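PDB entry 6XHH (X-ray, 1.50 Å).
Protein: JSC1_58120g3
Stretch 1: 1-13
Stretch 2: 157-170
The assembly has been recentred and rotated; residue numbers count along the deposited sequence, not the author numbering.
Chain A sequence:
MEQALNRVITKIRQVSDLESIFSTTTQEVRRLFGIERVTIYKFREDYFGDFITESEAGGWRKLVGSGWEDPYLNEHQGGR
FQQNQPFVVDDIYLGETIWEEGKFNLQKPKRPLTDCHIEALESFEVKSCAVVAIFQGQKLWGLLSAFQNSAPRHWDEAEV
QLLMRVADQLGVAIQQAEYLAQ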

# COMPACT_ATOMS: atom_id res chain seq x y z
N MET A 1 17.94 -2.31 1.11
CA MET A 1 17.04 -1.32 1.69
C MET A 1 17.05 -1.38 3.21
O MET A 1 16.28 -0.67 3.87
CB MET A 1 15.62 -1.52 1.18
CG MET A 1 15.44 -1.25 -0.30
SD MET A 1 14.61 0.31 -0.65
CE MET A 1 14.81 0.31 -2.42
N GLU A 2 17.91 -2.23 3.77
CA GLU A 2 17.91 -2.40 5.22
C GLU A 2 18.25 -1.10 5.94
O GLU A 2 17.64 -0.77 6.96
CB GLU A 2 18.88 -3.51 5.62
CG GLU A 2 18.58 -4.12 6.99
CD GLU A 2 17.16 -4.63 7.11
OE1 GLU A 2 16.83 -5.64 6.44
OE2 GLU A 2 16.37 -4.02 7.86
N GLN A 3 19.21 -0.35 5.41
CA GLN A 3 19.54 0.95 5.99
C GLN A 3 18.35 1.90 5.88
O GLN A 3 18.00 2.58 6.85
CB GLN A 3 20.77 1.54 5.31
CG GLN A 3 21.88 0.53 4.97
CD GLN A 3 21.59 -0.29 3.72
OE1 GLN A 3 21.63 0.22 2.60
NE2 GLN A 3 21.32 -1.58 3.90
N ALA A 4 17.73 1.97 4.70
CA ALA A 4 16.50 2.74 4.56
C ALA A 4 15.42 2.22 5.50
O ALA A 4 14.74 3.00 6.18
CB ALA A 4 16.02 2.73 3.11
N LEU A 5 15.25 0.89 5.56
CA LEU A 5 14.25 0.32 6.47
C LEU A 5 14.56 0.66 7.92
O LEU A 5 13.66 1.02 8.68
CB LEU A 5 14.18 -1.19 6.30
CG LEU A 5 13.22 -1.93 7.24
CD1 LEU A 5 11.79 -1.45 7.06
CD2 LEU A 5 13.31 -3.42 6.93
N ASN A 6 15.82 0.53 8.33
CA ASN A 6 16.17 0.82 9.71
C ASN A 6 15.86 2.27 10.05
O ASN A 6 15.41 2.58 11.16
CB ASN A 6 17.64 0.50 9.96
CG ASN A 6 18.09 0.90 11.35
OD1 ASN A 6 17.65 0.31 12.34
ND2 ASN A 6 18.97 1.89 11.43
N ARG A 7 16.08 3.17 9.10
CA ARG A 7 15.72 4.58 9.28
C ARG A 7 14.23 4.74 9.48
O ARG A 7 13.79 5.48 10.37
CB ARG A 7 16.19 5.39 8.08
CG ARG A 7 16.15 6.89 8.29
CD ARG A 7 16.34 7.64 6.98
NE ARG A 7 15.11 7.70 6.20
CZ ARG A 7 14.11 8.54 6.45
NH1 ARG A 7 14.19 9.38 7.47
NH2 ARG A 7 13.02 8.53 5.69
N VAL A 8 13.42 4.07 8.65
CA VAL A 8 11.97 4.15 8.78
C VAL A 8 11.53 3.63 10.15
O VAL A 8 10.73 4.27 10.84
CB VAL A 8 11.28 3.38 7.64
CG1 VAL A 8 9.78 3.40 7.81
CG2 VAL A 8 11.66 3.96 6.29
N ILE A 9 12.04 2.47 10.56
CA ILE A 9 11.63 1.88 11.83
C ILE A 9 12.01 2.79 12.99
O ILE A 9 11.26 2.93 13.96
CB ILE A 9 12.23 0.47 11.98
CG1 ILE A 9 11.76 -0.44 10.85
CG2 ILE A 9 11.87 -0.13 13.34
CD1 ILE A 9 12.37 -1.82 10.88
N THR A 10 13.19 3.41 12.92
CA THR A 10 13.60 4.37 13.94
C THR A 10 12.58 5.49 14.09
O THR A 10 12.12 5.78 15.20
CB THR A 10 14.98 4.93 13.59
OG1 THR A 10 15.94 3.86 13.59
CG2 THR A 10 15.40 5.98 14.61
N LYS A 11 12.19 6.11 12.97
CA LYS A 11 11.23 7.22 13.04
C LYS A 11 9.89 6.76 13.61
O LYS A 11 9.27 7.47 14.41
CB LYS A 11 11.04 7.84 11.65
CG LYS A 11 12.27 8.54 11.10
CD LYS A 11 12.69 9.71 11.98
CE LYS A 11 11.53 10.67 12.23
NZ LYS A 11 10.92 11.16 10.97
N ILE A 12 9.45 5.57 13.21
CA ILE A 12 8.18 5.02 13.70
C ILE A 12 8.20 4.86 15.21
O ILE A 12 7.23 5.18 15.90
CB ILE A 12 7.88 3.69 12.99
CG1 ILE A 12 7.36 3.95 11.58
CG2 ILE A 12 6.93 2.84 13.83
CD1 ILE A 12 7.26 2.69 10.73
N ARG A 13 9.31 4.36 15.75
CA ARG A 13 9.36 4.08 17.18
C ARG A 13 9.70 5.31 18.01
O ARG A 13 9.66 5.22 19.24
CB ARG A 13 10.36 2.96 17.46
CG ARG A 13 10.08 2.21 18.75
CD ARG A 13 8.77 1.46 18.68
NE ARG A 13 8.92 0.17 18.01
CZ ARG A 13 9.44 -0.91 18.57
NH1 ARG A 13 9.88 -0.86 19.83
NH2 ARG A 13 9.54 -2.04 17.89
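Stretch 2, residues 157-170: EAEVQLLMRVADQL

Residues 157-170 form a helix that runs in the same general direction as the N-terminal helix of stretch 1. The two axes cross at -25° and come within 10.5 Å of each other, so the backbones stay apart and side chains fill the space between them. In register, the CA of Met1 lies 6.5 Å from the CA of Leu162, and the CA of Ile9 lies 7.3 Å from the CA of Gln169. Contacts run along one side of each stretch, through Met1, Leu5, Val8, Ile9 and Ile12 on one side and Ala158, Leu162, Val166 and Gln169, with parts of Glu159 and Arg165, on the other.

At the start of the contact, Met1 lies across the first turn of stretch 2. The small side chain of Ala158 leaves a shallow place where Met1 CG approaches Ala158 CB at 4.2 Å. The thioether continues past Leu162, with Met1 SD 4.2 Å from Leu162 CG, and its end reaches the aliphatic part of Glu159, Met1 CE to Glu159 CG being 3.7 Å.

Leu5 is the central bump. It fits between Leu162, Arg165 and Val166, a hollow spanning one turn of the opposing helix: Leu5 CB meets Leu162 CD2 at 3.5 Å, Leu5 CD2 packs on Arg165 CB at 3.7 Å, and Leu5 CD1 touches Val166 CG2 at 3.9 Å. The same Val166 methyl meets Val8 CG1 at 4.0 Å. The end of the Arg165 side chain leads away from stretch 1, and its NE forms a salt bridge with Asp168 OD2 at 2.9 Å.

Farther along, Gln169 presents its aliphatic portion to two isoleucines, with Gln169 CG 3.8 Å from Ile9 CG1 and Gln169 CB 4.4 Å from Ile12 CD1. No hydrogen bond links the stretches; their contact buries 541 Å² through close packing.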

# COMPACT_ATOMS: atom_id res chain seq x y z
N GLU A 157 11.66 -4.94 -7.07
CA GLU A 157 11.21 -5.86 -6.03
C GLU A 157 11.79 -5.50 -4.67
O GLU A 157 11.16 -5.79 -3.64
CB GLU A 157 11.51 -7.31 -6.42
CG GLU A 157 12.94 -7.67 -6.64
CD GLU A 157 13.07 -9.15 -7.05
OE1 GLU A 157 12.52 -9.53 -8.11
OE2 GLU A 157 13.69 -9.92 -6.29
N ALA A 158 12.96 -4.85 -4.62
CA ALA A 158 13.48 -4.37 -3.34
C ALA A 158 12.56 -3.32 -2.71
O ALA A 158 12.39 -3.29 -1.49
CB ALA A 158 14.89 -3.81 -3.52
N GLU A 159 11.97 -2.44 -3.52
CA GLU A 159 10.98 -1.51 -3.00
C GLU A 159 9.74 -2.23 -2.48
O GLU A 159 9.18 -1.86 -1.44
CB GLU A 159 10.58 -0.51 -4.08
CG GLU A 159 11.70 0.39 -4.45
CD GLU A 159 11.37 1.23 -5.65
OE1 GLU A 159 10.54 0.80 -6.48
OE2 GLU A 159 11.95 2.31 -5.79
N VAL A 160 9.28 -3.25 -3.20
CA VAL A 160 8.11 -3.98 -2.73
C VAL A 160 8.42 -4.71 -1.43
O VAL A 160 7.61 -4.73 -0.49
CB VAL A 160 7.62 -4.95 -3.83
CG1 VAL A 160 6.39 -5.69 -3.35
CG2 VAL A 160 7.31 -4.19 -5.11
N GLN A 161 9.62 -5.29 -1.33
CA GLN A 161 10.02 -5.93 -0.09
C GLN A 161 10.09 -4.93 1.05
O GLN A 161 9.60 -5.21 2.16
CB GLN A 161 11.35 -6.65 -0.28
CG GLN A 161 11.18 -8.02 -0.91
CD GLN A 161 12.21 -8.37 -1.97
OE1 GLN A 161 13.31 -7.80 -2.01
NE2 GLN A 161 11.87 -9.31 -2.85
N LEU A 162 10.66 -3.75 0.81
CA LEU A 162 10.67 -2.71 1.83
C LEU A 162 9.26 -2.38 2.28
O LEU A 162 8.97 -2.28 3.48
CB LEU A 162 11.39 -1.46 1.31
CG LEU A 162 11.63 -0.22 2.20
CD1 LEU A 162 10.39 0.66 2.33
CD2 LEU A 162 12.13 -0.60 3.56
N LEU A 163 8.36 -2.17 1.31
CA LEU A 163 6.99 -1.81 1.66
C LEU A 163 6.35 -2.86 2.55
O LEU A 163 5.62 -2.53 3.49
CB LEU A 163 6.15 -1.63 0.39
CG LEU A 163 6.08 -0.27 -0.30
CD1 LEU A 163 5.18 -0.35 -1.53
CD2 LEU A 163 5.56 0.83 0.64
N MET A 164 6.60 -4.14 2.25
CA MET A 164 6.04 -5.22 3.04
C MET A 164 6.62 -5.23 4.45
O MET A 164 5.89 -5.53 5.40
CB MET A 164 6.27 -6.56 2.34
CG MET A 164 5.53 -6.67 0.99
SD MET A 164 5.85 -8.18 0.04
CE MET A 164 5.18 -9.42 1.12
N ARG A 165 7.90 -4.89 4.61
CA ARG A 165 8.49 -4.83 5.94
C ARG A 165 7.94 -3.65 6.73
O ARG A 165 7.73 -3.76 7.94
CB ARG A 165 10.01 -4.74 5.86
CG ARG A 165 10.69 -5.94 5.22
CD ARG A 165 10.45 -7.22 6.00
NE ARG A 165 9.19 -7.86 5.65
CZ ARG A 165 8.93 -8.42 4.48
NH1 ARG A 165 9.84 -8.42 3.51
NH2 ARG A 165 7.75 -8.99 4.26
N VAL A 166 7.73 -2.52 6.06
CA VAL A 166 7.11 -1.38 6.73
C VAL A 166 5.69 -1.73 7.17
O VAL A 166 5.27 -1.41 8.29
CB VAL A 166 7.13 -0.16 5.80
CG1 VAL A 166 6.34 0.99 6.42
CG2 VAL A 166 8.58 0.28 5.55
N ALA A 167 4.93 -2.40 6.30
CA ALA A 167 3.59 -2.83 6.68
C ALA A 167 3.64 -3.80 7.86
O ALA A 167 2.77 -3.77 8.74
CB ALA A 167 2.89 -3.46 5.48
N ASP A 168 4.65 -4.66 7.90
CA ASP A 168 4.87 -5.51 9.07
C ASP A 168 4.99 -4.67 10.34
O ASP A 168 4.37 -4.97 11.36
CB ASP A 168 6.13 -6.35 8.87
CG ASP A 168 5.93 -7.51 7.91
OD1 ASP A 168 4.77 -7.84 7.59
OD2 ASP A 168 6.96 -8.09 7.49
N GLN A 169 5.80 -3.61 10.28
CA GLN A 169 5.98 -2.73 11.44
C GLN A 169 4.67 -2.06 11.83
O GLN A 169 4.33 -1.97 13.01
CB GLN A 169 7.05 -1.69 11.14
CG GLN A 169 8.44 -2.27 10.98
CD GLN A 169 8.79 -3.22 12.11
OE1 GLN A 169 8.86 -2.82 13.27
NE2 GLN A 169 8.97 -4.50 11.78
N LEU A 170 3.92 -1.57 10.84
CA LEU A 170 2.59 -1.03 11.11
C LEU A 170 1.72 -2.06 11.80
O LEU A 170 1.04 -1.76 12.79
CB LEU A 170 1.94 -0.57 9.80
CG LEU A 170 2.42 0.74 9.19
CD1 LEU A 170 1.76 0.92 7.84
CD2 LEU A 170 2.10 1.91 10.11